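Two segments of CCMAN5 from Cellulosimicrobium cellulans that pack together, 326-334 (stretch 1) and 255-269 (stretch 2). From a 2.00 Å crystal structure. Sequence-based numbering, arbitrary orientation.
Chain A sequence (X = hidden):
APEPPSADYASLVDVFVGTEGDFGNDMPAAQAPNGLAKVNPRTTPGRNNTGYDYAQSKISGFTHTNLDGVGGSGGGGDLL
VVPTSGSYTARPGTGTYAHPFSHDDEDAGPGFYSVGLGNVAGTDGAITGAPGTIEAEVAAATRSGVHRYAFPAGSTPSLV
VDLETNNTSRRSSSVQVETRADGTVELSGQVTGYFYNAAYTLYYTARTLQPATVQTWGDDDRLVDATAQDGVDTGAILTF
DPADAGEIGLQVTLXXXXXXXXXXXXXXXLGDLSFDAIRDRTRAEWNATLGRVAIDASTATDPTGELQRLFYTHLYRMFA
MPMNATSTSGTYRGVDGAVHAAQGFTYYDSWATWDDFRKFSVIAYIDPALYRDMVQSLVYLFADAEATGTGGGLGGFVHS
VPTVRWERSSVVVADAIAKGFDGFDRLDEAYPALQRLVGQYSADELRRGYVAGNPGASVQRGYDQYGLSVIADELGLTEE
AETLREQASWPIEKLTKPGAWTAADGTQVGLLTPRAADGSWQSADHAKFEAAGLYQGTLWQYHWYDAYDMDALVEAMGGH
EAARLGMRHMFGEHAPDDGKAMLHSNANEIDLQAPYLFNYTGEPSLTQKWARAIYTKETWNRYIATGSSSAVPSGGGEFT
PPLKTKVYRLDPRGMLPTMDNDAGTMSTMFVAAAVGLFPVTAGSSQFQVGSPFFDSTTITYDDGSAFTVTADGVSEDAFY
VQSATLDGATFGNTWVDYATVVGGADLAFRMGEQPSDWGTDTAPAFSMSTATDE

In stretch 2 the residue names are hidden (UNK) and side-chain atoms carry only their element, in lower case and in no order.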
# COMPACT_ATOMS: atom_id res chain seq x y z
N THR A 326 -16.05 -5.20 -5.90
CA THR A 326 -17.16 -5.48 -6.83
C THR A 326 -17.58 -6.95 -6.79
O THR A 326 -16.74 -7.84 -6.73
CB THR A 326 -16.75 -5.12 -8.29
OG1 THR A 326 -16.26 -3.77 -8.32
CG2 THR A 326 -17.90 -5.26 -9.30
N SER A 327 -18.89 -7.18 -6.86
CA SER A 327 -19.45 -8.53 -6.94
C SER A 327 -19.27 -9.11 -8.34
O SER A 327 -18.94 -8.38 -9.27
CB SER A 327 -20.93 -8.50 -6.60
OG SER A 327 -21.70 -7.86 -7.61
N THR A 328 -19.51 -10.42 -8.48
CA THR A 328 -19.49 -11.07 -9.80
C THR A 328 -20.66 -10.62 -10.68
O THR A 328 -20.66 -10.85 -11.89
CB THR A 328 -19.42 -12.62 -9.71
OG1 THR A 328 -20.56 -13.12 -9.00
CG2 THR A 328 -18.14 -13.06 -8.99
N SER A 329 -21.65 -9.98 -10.06
CA SER A 329 -22.79 -9.44 -10.78
C SER A 329 -22.58 -7.99 -11.22
O SER A 329 -23.51 -7.38 -11.77
CB SER A 329 -24.06 -9.55 -9.93
OG SER A 329 -24.26 -10.88 -9.49
N GLY A 330 -21.39 -7.44 -10.96
CA GLY A 330 -21.06 -6.06 -11.32
C GLY A 330 -21.66 -4.98 -10.43
O GLY A 330 -21.87 -3.86 -10.88
N THR A 331 -21.93 -5.31 -9.17
CA THR A 331 -22.46 -4.36 -8.20
C THR A 331 -21.48 -4.08 -7.05
O THR A 331 -20.56 -4.86 -6.80
CB THR A 331 -23.82 -4.80 -7.61
OG1 THR A 331 -23.65 -6.00 -6.84
CG2 THR A 331 -24.85 -5.05 -8.72
N TYR A 332 -21.69 -2.98 -6.34
CA TYR A 332 -20.88 -2.61 -5.19
C TYR A 332 -21.78 -1.95 -4.14
O TYR A 332 -22.94 -1.62 -4.43
CB TYR A 332 -19.74 -1.67 -5.65
CG TYR A 332 -20.15 -0.23 -5.89
CD1 TYR A 332 -20.64 0.20 -7.13
CD2 TYR A 332 -20.03 0.72 -4.87
CE1 TYR A 332 -21.01 1.56 -7.34
CE2 TYR A 332 -20.39 2.06 -5.07
CZ TYR A 332 -20.89 2.47 -6.31
OH TYR A 332 -21.25 3.81 -6.46
N ARG A 333 -21.30 -1.78 -2.91
CA ARG A 333 -22.09 -1.06 -1.93
C ARG A 333 -21.52 0.32 -1.71
O ARG A 333 -20.32 0.49 -1.50
CB ARG A 333 -22.21 -1.80 -0.59
CG ARG A 333 -22.98 -0.95 0.45
CD ARG A 333 -23.40 -1.72 1.67
NE ARG A 333 -22.32 -2.58 2.10
CZ ARG A 333 -21.37 -2.26 2.96
NH1 ARG A 333 -21.34 -1.06 3.55
NH2 ARG A 333 -20.44 -3.15 3.22
N GLY A 334 -22.39 1.31 -1.75
CA GLY A 334 -21.99 2.70 -1.63
C GLY A 334 -22.02 3.14 -0.19
O GLY A 334 -22.65 2.49 0.65
N UNK A 255 -18.38 -10.62 0.43
CA UNK A 255 -19.07 -9.66 -0.43
C UNK A 255 -19.43 -8.45 0.39
O UNK A 255 -19.94 -8.59 1.50
o UNK A 255 -21.10 -9.31 -1.77
c UNK A 255 -20.35 -10.27 -1.02
N UNK A 256 -19.17 -7.24 -0.15
CA UNK A 256 -19.63 -6.01 0.47
C UNK A 256 -21.13 -5.81 0.30
O UNK A 256 -21.70 -4.87 0.90
c UNK A 256 -18.85 -4.93 -0.29
c UNK A 256 -18.37 -6.97 -1.35
c UNK A 256 -17.73 -5.67 -1.02
N UNK A 257 -21.77 -6.68 -0.48
CA UNK A 257 -23.17 -6.47 -0.88
C UNK A 257 -24.18 -7.25 -0.02
O UNK A 257 -25.14 -6.67 0.51
c UNK A 257 -24.84 -6.86 -2.77
c UNK A 257 -22.60 -5.79 -3.24
c UNK A 257 -23.36 -6.80 -2.38
N UNK A 258 -24.00 -8.57 0.09
CA UNK A 258 -24.93 -9.39 0.85
C UNK A 258 -24.44 -10.80 0.97
O UNK A 258 -23.48 -11.20 0.28
c UNK A 258 -26.34 -9.39 0.22
o UNK A 258 -26.39 -10.16 -0.98
N UNK A 259 -25.07 -11.55 1.87
CA UNK A 259 -24.77 -12.95 2.01
C UNK A 259 -25.12 -13.69 0.71
O UNK A 259 -24.32 -14.49 0.22
c UNK A 259 -24.66 -13.37 4.50
c UNK A 259 -25.78 -15.07 2.98
c UNK A 259 -25.51 -13.57 3.22
N UNK A 260 -26.29 -13.39 0.14
CA UNK A 260 -26.69 -14.09 -1.05
C UNK A 260 -25.79 -13.72 -2.23
O UNK A 260 -25.46 -14.59 -3.03
c UNK A 260 -28.19 -13.90 -1.35
c UNK A 260 -28.70 -14.82 -2.50
o UNK A 260 -29.05 -16.71 -1.00
c UNK A 260 -28.76 -16.33 -2.16
o UNK A 260 -28.53 -17.14 -3.08
N UNK A 261 -25.36 -12.47 -2.31
CA UNK A 261 -24.37 -12.11 -3.32
C UNK A 261 -23.06 -12.90 -3.13
O UNK A 261 -22.47 -13.36 -4.11
o UNK A 261 -24.82 -9.83 -6.23
c UNK A 261 -24.12 -10.60 -3.36
c UNK A 261 -23.20 -10.19 -4.51
n UNK A 261 -23.26 -11.39 -6.63
c UNK A 261 -23.83 -10.45 -5.87
N UNK A 262 -22.64 -13.10 -1.88
CA UNK A 262 -21.44 -13.90 -1.58
C UNK A 262 -21.60 -15.36 -2.07
O UNK A 262 -20.67 -15.94 -2.61
c UNK A 262 -21.11 -13.86 -0.10
N UNK A 263 -22.79 -15.93 -1.89
CA UNK A 263 -23.13 -17.27 -2.39
C UNK A 263 -23.04 -17.38 -3.91
O UNK A 263 -22.48 -18.34 -4.45
c UNK A 263 -24.53 -17.65 -1.91
c UNK A 263 -26.01 -18.10 0.03
n UNK A 263 -27.22 -18.65 3.46
n UNK A 263 -26.12 -18.45 1.44
c UNK A 263 -27.22 -18.26 2.18
n UNK A 263 -28.30 -17.69 1.65
c UNK A 263 -24.56 -18.04 -0.44
N UNK A 264 -23.61 -16.39 -4.60
CA UNK A 264 -23.51 -16.31 -6.05
C UNK A 264 -22.04 -16.18 -6.47
O UNK A 264 -21.57 -16.93 -7.33
c UNK A 264 -26.69 -14.20 -6.50
c UNK A 264 -25.82 -15.44 -6.40
c UNK A 264 -23.96 -14.80 -8.05
c UNK A 264 -24.33 -15.14 -6.58
N UNK A 265 -21.32 -15.24 -5.86
CA UNK A 265 -19.90 -15.05 -6.14
C UNK A 265 -19.15 -16.36 -5.99
O UNK A 265 -18.27 -16.66 -6.80
o UNK A 265 -19.70 -11.76 -4.50
c UNK A 265 -19.28 -14.00 -5.19
o UNK A 265 -20.39 -12.31 -6.52
c UNK A 265 -19.83 -12.59 -5.43
N UNK A 266 -19.49 -17.12 -4.95
CA UNK A 266 -18.81 -18.36 -4.67
C UNK A 266 -19.05 -19.38 -5.78
O UNK A 266 -18.11 -20.04 -6.20
o UNK A 266 -17.57 -20.03 -0.60
n UNK A 266 -19.28 -21.39 -1.21
c UNK A 266 -18.21 -20.06 -2.92
c UNK A 266 -19.17 -18.95 -3.30
c UNK A 266 -18.33 -20.50 -1.47
N UNK A 267 -20.30 -19.50 -6.23
CA UNK A 267 -20.62 -20.42 -7.32
C UNK A 267 -19.95 -19.99 -8.63
O UNK A 267 -19.46 -20.84 -9.39
n UNK A 267 -25.25 -18.92 -8.71
o UNK A 267 -24.92 -20.58 -7.20
c UNK A 267 -22.13 -20.66 -7.49
c UNK A 267 -24.46 -19.73 -7.98
c UNK A 267 -22.95 -19.55 -8.15
N UNK A 268 -19.87 -18.67 -8.87
CA UNK A 268 -19.20 -18.14 -10.06
C UNK A 268 -17.69 -18.37 -10.00
O UNK A 268 -17.12 -18.93 -10.92
c UNK A 268 -21.01 -16.48 -10.75
c UNK A 268 -18.62 -16.04 -11.41
c UNK A 268 -19.54 -16.63 -10.32
N UNK A 269 -17.09 -17.99 -8.89
CA UNK A 269 -15.64 -18.02 -8.71
C UNK A 269 -15.05 -19.42 -8.59
O UNK A 269 -14.01 -19.72 -9.19
c UNK A 269 -14.01 -16.51 -7.52
c UNK A 269 -13.92 -15.35 -6.53
o UNK A 269 -13.84 -15.62 -5.31
o UNK A 269 -13.89 -14.19 -7.00
c UNK A 269 -15.30 -17.23 -7.44
O HOH W 1 -25.81 -7.40 -6.21

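Position 255 carries one carbon and then one oxygen; the oxygen lies 3.0 Å from the backbone N of 257, and the residue is Ser 255, whose OG accepts that N-H. At 256 three carbons close a ring onto the backbone N, which identifies Pro 256. Its carbonyl lies at the edge of a guanidinium, near its plane: Arg 333 NE donates to Pro 256 O at 2.7 Å and 159°, and Arg 333 NH2 adds a weak bond to Pro 256 O at 3.2 Å and 132°.

Position 257 has one carbon carrying two more, a short fork, hence Val 257; CG2 approaches Thr 331 OG1 at 3.8 Å and Tyr 332 C at 4.0 Å. At 258 a carbon and an oxygen give Ser 258, the N-cap, whose OG accepts from the backbone N of 261 at 2.9 Å. The three-carbon fork at 259 is Val 259, out of reach of stretch 1. Position 260 has three carbons, the third bearing two oxygens: Glu 260, also remote.

At 261 three carbons end in one oxygen and one nitrogen, so Gln 261. NE2 donates to Ser 329 OG (3.1 Å, 147°), CG packs on Ser 327 CB at 3.5 Å, and a water bridges OE1 to Thr 331 OG1. The single carbon at 262 is Ala 262, directed away. Three carbons, a nitrogen, then a carbon with two nitrogens make 263 Arg 263; its NH1 forms a salt bridge with Glu 260 OE1 at 2.9 Å. Position 264 has four carbons, forked at the first with one arm two long: Ile 264, whose CG2 is 3.9 Å from Thr 328 OG1.

Position 265 has two carbons, the second carrying two oxygens: Asp 265. OD1 accepts from Thr 328 N (2.9 Å, 163°), Thr 328 OG1 (2.6 Å) and Gln 261 NE2 (3.0 Å). Positions 266 and 267 each have three carbons ending in one oxygen and one nitrogen, Gln 266 and Gln 267, neither touching stretch 1. The forked three carbons at 268 are Val 268, with CG2 3.8 Å from Thr 328 OG1. Three carbons and two terminal oxygens at 269 give Glu 269, bound elsewhere in the structure.

The contact, burying 523 Å² in total, is anchored at two places. The type I turn from Ser 327 to Gly 330 presents the backbone N and hydroxyl of Thr 328 to one carboxylate oxygen, which Gln 261 NE2 also reaches while bonding Ser 329. Farther along, Arg 333 grips the Pro 256 carbonyl, and Val 257 packs against the strand.

Stretch 2, residues 255-269: SPVSVEQARIDQQVE
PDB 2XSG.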